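Local coordinates for protein aspartate-semialdehyde dehydrogenase (Cryptococcus neoformans var. neoformans JEC21, PDB 5CEF) that catalyses the NADPH-dependent reductive dephosphorylation of 4-phospho-L-aspartate to L-aspartate semialdehyde, the second step in making the aspartate family of amino acids, at residues 126-135 against 355-365. Residues are numbered along the deposited sequence; the frame is centred on the assembly and turned at random.
Sequences IVPLVNPSHL and INAEIAVEKGL
Pro128 and Asn356 bring the two backbones closest, CA to CA 5.4 Å, and the gap widens to 7.5 Å between the CA atoms of Leu135 and Ala360, where the loop after strand 125-126 has become a 3-10 turn beside the end of helix 349-362. Asn356 makes the polar link: its ND2 gives a hydrogen bond to Ile126 O at 3.2 Å, nearly linear at 179° and in the plane of the amide, yet reaching the carbonyl from above its plane. The OD1 of the same amide faces aliphatic carbons, Pro128 CB and Ile126 CG2. Pro128 CB also meets Ile355 CG2, the two side chains crossing at about a right angle. One turn on, Ile359 points CD1 at Pro132 CB, 3.8 Å away; with chi1 at -67° its CG1 lies beside the backbone N, which leaves CG2 anti to it, touching both Pro132 CB and Leu135 CD1. Leu135 in turn sets CB 3.8 Å from Leu365 CD1, just past the Schellman motif at Gly364 that ends the helix. Tyr151 of the neighbouring strand 151-155 packs on Ala360 and Leu365. The contact thus joins the C-terminal helix to the edge of the parallel Rossmann sheet: one directional amide bond ties the helix to the backbone at Ile126, and apolar packing supplies most of the rest of a largely buried interface.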
ATOM      1  N   ILE A 126      30.643   5.288 -15.412  1.00 25.66           N
ATOM      2  CA  ILE A 126      30.876   3.868 -15.313  1.00 24.84           C
ATOM      3  C   ILE A 126      29.829   3.146 -14.481  1.00 24.06           C
ATOM      4  O   ILE A 126      29.551   3.507 -13.350  1.00 25.83           O
ATOM      5  CB  ILE A 126      32.270   3.597 -14.759  1.00 26.75           C
ATOM      6  CG1 ILE A 126      33.316   4.084 -15.764  1.00 28.30           C
ATOM      7  CG2 ILE A 126      32.451   2.108 -14.506  1.00 29.61           C
ATOM      8  CD1 ILE A 126      34.752   4.102 -15.258  1.00 27.04           C
ATOM      9  N   VAL A 127      29.226   2.146 -15.087  1.00 25.40           N
ATOM     10  CA  VAL A 127      28.511   1.091 -14.387  1.00 27.21           C
ATOM     11  C   VAL A 127      29.520  -0.009 -14.193  1.00 26.86           C
ATOM     12  O   VAL A 127      29.985  -0.599 -15.162  1.00 24.12           O
ATOM     13  CB  VAL A 127      27.346   0.546 -15.233  1.00 28.36           C
ATOM     14  CG1 VAL A 127      26.715  -0.690 -14.594  1.00 25.98           C
ATOM     15  CG2 VAL A 127      26.337   1.661 -15.420  1.00 28.92           C
ATOM     16  N   PRO A 128      29.891  -0.268 -12.942  1.00 30.33           N
ATOM     17  CA  PRO A 128      31.027  -1.171 -12.681  1.00 29.34           C
ATOM     18  C   PRO A 128      30.894  -2.564 -13.275  1.00 27.86           C
ATOM     19  O   PRO A 128      31.916  -3.196 -13.539  1.00 31.11           O
ATOM     20  CB  PRO A 128      31.079  -1.254 -11.146  1.00 31.88           C
ATOM     21  CG  PRO A 128      29.760  -0.692 -10.661  1.00 33.27           C
ATOM     22  CD  PRO A 128      29.358   0.313 -11.699  1.00 29.81           C
ATOM     23  N   LEU A 129      29.674  -3.052 -13.486  1.00 25.48           N
ATOM     24  CA  LEU A 129      29.494  -4.380 -14.081  1.00 28.07           C
ATOM     25  C   LEU A 129      29.390  -4.362 -15.601  1.00 27.38           C
ATOM     26  O   LEU A 129      29.045  -5.419 -16.225  1.00 27.24           O
ATOM     27  CB  LEU A 129      28.255  -5.114 -13.526  1.00 29.32           C
ATOM     28  CG  LEU A 129      28.115  -5.132 -12.001  1.00 30.61           C
ATOM     29  CD1 LEU A 129      26.864  -5.903 -11.602  1.00 30.01           C
ATOM     30  CD2 LEU A 129      29.372  -5.706 -11.359  1.00 29.14           C
ATOM     31  N   VAL A 130      29.755  -3.231 -16.199  1.00 24.69           N
ATOM     32  CA  VAL A 130      29.648  -3.091 -17.625  1.00 26.47           C
ATOM     33  C   VAL A 130      30.870  -2.482 -18.280  1.00 27.15           C
ATOM     34  O   VAL A 130      31.448  -3.123 -19.145  1.00 25.18           O
ATOM     35  CB  VAL A 130      28.444  -2.239 -17.988  1.00 29.58           C
ATOM     36  CG1 VAL A 130      28.410  -1.961 -19.479  1.00 33.30           C
ATOM     37  CG2 VAL A 130      27.165  -2.929 -17.558  1.00 30.09           C
ATOM     38  N   ASN A 131      31.260  -1.258 -17.900  1.00 25.26           N
ATOM     39  CA  ASN A 131      32.246  -0.526 -18.666  1.00 25.09           C
ATOM     40  C   ASN A 131      33.423   0.092 -17.889  1.00 27.62           C
ATOM     41  O   ASN A 131      33.863   1.201 -18.211  1.00 28.82           O
ATOM     42  CB  ASN A 131      31.539   0.562 -19.451  1.00 26.58           C
ATOM     43  CG  ASN A 131      30.886   1.607 -18.557  1.00 29.14           C
ATOM     44  OD1 ASN A 131      30.401   1.289 -17.468  1.00 32.47           O
ATOM     45  ND2 ASN A 131      30.916   2.861 -18.984  1.00 28.33           N
ATOM     46  N   PRO A 132      33.972  -0.624 -16.899  1.00 28.70           N
ATOM     47  CA  PRO A 132      35.183  -0.135 -16.267  1.00 29.95           C
ATOM     48  C   PRO A 132      36.385   0.073 -17.210  1.00 29.39           C
ATOM     49  O   PRO A 132      37.284   0.865 -16.897  1.00 28.00           O
ATOM     50  CB  PRO A 132      35.494  -1.217 -15.212  1.00 32.72           C
ATOM     51  CG  PRO A 132      34.814  -2.452 -15.687  1.00 32.40           C
ATOM     52  CD  PRO A 132      33.584  -1.956 -16.379  1.00 32.55           C
ATOM     53  N   SER A 133      36.397  -0.583 -18.364  1.00 30.35           N
ATOM     54  CA  SER A 133      37.420  -0.313 -19.371  1.00 31.80           C
ATOM     55  C   SER A 133      37.521   1.178 -19.705  1.00 30.54           C
ATOM     56  O   SER A 133      38.548   1.636 -20.216  1.00 32.12           O
ATOM     57  CB  SER A 133      37.132  -1.086 -20.662  1.00 35.01           C
ATOM     58  OG  SER A 133      35.826  -0.801 -21.132  1.00 37.73           O
ATOM     59  N   HIS A 134      36.464   1.944 -19.438  1.00 29.29           N
ATOM     60  CA  HIS A 134      36.499   3.361 -19.789  1.00 29.08           C
ATOM     61  C   HIS A 134      37.464   4.158 -18.923  1.00 31.53           C
ATOM     62  O   HIS A 134      37.732   5.339 -19.202  1.00 29.60           O
ATOM     63  CB  HIS A 134      35.112   3.969 -19.773  1.00 28.00           C
ATOM     64  CG  HIS A 134      34.244   3.486 -20.887  1.00 29.76           C
ATOM     65  ND1 HIS A 134      33.081   4.122 -21.254  1.00 29.95           N
ATOM     66  CD2 HIS A 134      34.373   2.426 -21.718  1.00 30.84           C
ATOM     67  CE1 HIS A 134      32.509   3.452 -22.240  1.00 31.56           C
ATOM     68  NE2 HIS A 134      33.272   2.418 -22.539  1.00 31.91           N
ATOM     69  N   LEU A 135      38.000   3.524 -17.881  1.00 31.08           N
ATOM     70  CA  LEU A 135      39.121   4.125 -17.154  1.00 32.39           C
ATOM     71  C   LEU A 135      40.333   4.441 -18.061  1.00 32.04           C
ATOM     72  O   LEU A 135      41.165   5.283 -17.717  1.00 32.28           O
ATOM     73  CB  LEU A 135      39.539   3.228 -15.987  1.00 32.76           C
ATOM     74  CG  LEU A 135      38.502   3.153 -14.858  1.00 34.11           C
ATOM     75  CD1 LEU A 135      38.882   2.077 -13.869  1.00 36.40           C
ATOM     76  CD2 LEU A 135      38.317   4.483 -14.164  1.00 35.84           C
ATOM     77  N   ILE A 355      32.693  -0.125  -5.891  1.00 30.61           N
ATOM     78  CA  ILE A 355      33.180  -1.127  -6.845  1.00 28.79           C
ATOM     79  C   ILE A 355      34.017  -0.454  -7.919  1.00 29.74           C
ATOM     80  O   ILE A 355      35.079  -0.980  -8.306  1.00 30.69           O
ATOM     81  CB  ILE A 355      32.061  -1.928  -7.499  1.00 27.52           C
ATOM     82  CG1 ILE A 355      31.329  -2.755  -6.452  1.00 29.10           C
ATOM     83  CG2 ILE A 355      32.643  -2.884  -8.511  1.00 27.93           C
ATOM     84  CD1 ILE A 355      29.977  -3.273  -6.878  1.00 30.97           C
ATOM     85  N   ASN A 356      33.556   0.707  -8.394  1.00 29.26           N
ATOM     86  CA  ASN A 356      34.314   1.468  -9.383  1.00 31.30           C
ATOM     87  C   ASN A 356      35.683   1.786  -8.848  1.00 29.68           C
ATOM     88  O   ASN A 356      36.677   1.635  -9.538  1.00 28.88           O
ATOM     89  CB  ASN A 356      33.623   2.786  -9.752  1.00 35.11           C
ATOM     90  CG  ASN A 356      32.597   2.637 -10.828  1.00 36.74           C
ATOM     91  OD1 ASN A 356      32.425   1.554 -11.380  1.00 53.77           O
ATOM     92  ND2 ASN A 356      31.886   3.697 -11.105  1.00 33.98           N
ATOM     93  N   ALA A 357      35.736   2.251  -7.623  1.00 28.37           N
ATOM     94  CA  ALA A 357      37.009   2.596  -7.019  1.00 30.75           C
ATOM     95  C   ALA A 357      37.913   1.373  -6.837  1.00 26.95           C
ATOM     96  O   ALA A 357      39.098   1.456  -7.097  1.00 23.69           O
ATOM     97  CB  ALA A 357      36.772   3.287  -5.681  1.00 32.13           C
ATOM     98  N   GLU A 358      37.338   0.240  -6.431  1.00 26.62           N
ATOM     99  CA  GLU A 358      38.125  -0.999  -6.269  1.00 26.99           C
ATOM    100  C   GLU A 358      38.805  -1.354  -7.596  1.00 26.84           C
ATOM    101  O   GLU A 358      39.990  -1.659  -7.623  1.00 27.90           O
ATOM    102  CB  GLU A 358      37.274  -2.169  -5.763  1.00 24.65           C
ATOM    103  CG  GLU A 358      36.672  -1.964  -4.375  1.00 24.90           C
ATOM    104  CD  GLU A 358      35.733  -3.080  -3.928  1.00 24.82           C
ATOM    105  OE1 GLU A 358      35.482  -3.982  -4.734  1.00 25.25           O
ATOM    106  OE2 GLU A 358      35.258  -3.086  -2.761  1.00 27.16           O
ATOM    107  N   ILE A 359      38.070  -1.257  -8.689  1.00 26.52           N
ATOM    108  CA  ILE A 359      38.649  -1.515  -9.987  1.00 27.04           C
ATOM    109  C   ILE A 359      39.802  -0.544 -10.305  1.00 28.54           C
ATOM    110  O   ILE A 359      40.857  -0.944 -10.837  1.00 30.12           O
ATOM    111  CB  ILE A 359      37.590  -1.426 -11.079  1.00 28.62           C
ATOM    112  CG1 ILE A 359      36.608  -2.582 -10.897  1.00 30.74           C
ATOM    113  CG2 ILE A 359      38.218  -1.505 -12.474  1.00 27.77           C
ATOM    114  CD1 ILE A 359      35.292  -2.360 -11.624  1.00 30.71           C
ATOM    115  N   ALA A 360      39.630   0.726  -9.991  1.00 27.96           N
ATOM    116  CA  ALA A 360      40.701   1.709 -10.241  1.00 30.12           C
ATOM    117  C   ALA A 360      41.955   1.406  -9.419  1.00 30.60           C
ATOM    118  O   ALA A 360      43.072   1.661  -9.853  1.00 32.41           O
ATOM    119  CB  ALA A 360      40.202   3.123  -9.950  1.00 29.45           C
ATOM    120  N   VAL A 361      41.756   0.868  -8.224  1.00 32.75           N
ATOM    121  CA  VAL A 361      42.864   0.400  -7.424  1.00 35.57           C
ATOM    122  C   VAL A 361      43.589  -0.719  -8.176  1.00 36.18           C
ATOM    123  O   VAL A 361      44.789  -0.634  -8.379  1.00 35.77           O
ATOM    124  CB  VAL A 361      42.400  -0.059  -6.033  1.00 39.24           C
ATOM    125  CG1 VAL A 361      43.524  -0.778  -5.333  1.00 37.93           C
ATOM    126  CG2 VAL A 361      41.915   1.140  -5.197  1.00 38.80           C
ATOM    127  N   GLU A 362      42.867  -1.719  -8.664  1.00 34.12           N
ATOM    128  CA  GLU A 362      43.517  -2.780  -9.440  1.00 37.23           C
ATOM    129  C   GLU A 362      44.270  -2.277 -10.686  1.00 39.40           C
ATOM    130  O   GLU A 362      45.241  -2.877 -11.077  1.00 39.56           O
ATOM    131  CB  GLU A 362      42.511  -3.848  -9.854  1.00 37.87           C
ATOM    132  CG  GLU A 362      41.892  -4.602  -8.681  1.00 40.48           C
ATOM    133  CD  GLU A 362      42.900  -5.326  -7.831  1.00 44.64           C
ATOM    134  OE1 GLU A 362      43.615  -6.180  -8.396  1.00 53.96           O
ATOM    135  OE2 GLU A 362      42.995  -5.039  -6.627  1.00 49.26           O
ATOM    136  N   LYS A 363      43.831  -1.190 -11.312  1.00 41.94           N
ATOM    137  CA  LYS A 363      44.506  -0.689 -12.515  1.00 41.32           C
ATOM    138  C   LYS A 363      45.573   0.331 -12.186  1.00 39.88           C
ATOM    139  O   LYS A 363      46.136   0.943 -13.080  1.00 41.79           O
ATOM    140  CB  LYS A 363      43.519  -0.009 -13.458  1.00 47.34           C
ATOM    141  CG  LYS A 363      42.306  -0.841 -13.873  1.00 51.33           C
ATOM    142  CD  LYS A 363      42.619  -1.934 -14.893  1.00 57.85           C
ATOM    143  CE  LYS A 363      41.366  -2.259 -15.704  1.00 64.79           C
ATOM    144  NZ  LYS A 363      40.452  -1.167 -16.243  1.00 58.66           N
ATOM    145  N   GLY A 364      45.832   0.584 -10.913  1.00 40.27           N
ATOM    146  CA  GLY A 364      46.872   1.548 -10.547  1.00 39.35           C
ATOM    147  C   GLY A 364      46.496   2.994 -10.736  1.00 39.54           C
ATOM    148  O   GLY A 364      47.356   3.874 -10.741  1.00 43.10           O
ATOM    149  N   LEU A 365      45.209   3.277 -10.812  1.00 40.04           N
ATOM    150  CA  LEU A 365      44.788   4.673 -10.848  1.00 43.73           C
ATOM    151  C   LEU A 365      44.656   5.304  -9.468  1.00 43.41           C
ATOM    152  O   LEU A 365      44.385   6.489  -9.360  1.00 39.23           O
ATOM    153  CB  LEU A 365      43.513   4.816 -11.671  1.00 43.76           C
ATOM    154  CG  LEU A 365      43.749   4.512 -13.159  1.00 43.53           C
ATOM    155  CD1 LEU A 365      42.419   4.491 -13.886  1.00 47.71           C
ATOM    156  CD2 LEU A 365      44.677   5.521 -13.826  1.00 39.78           C
TER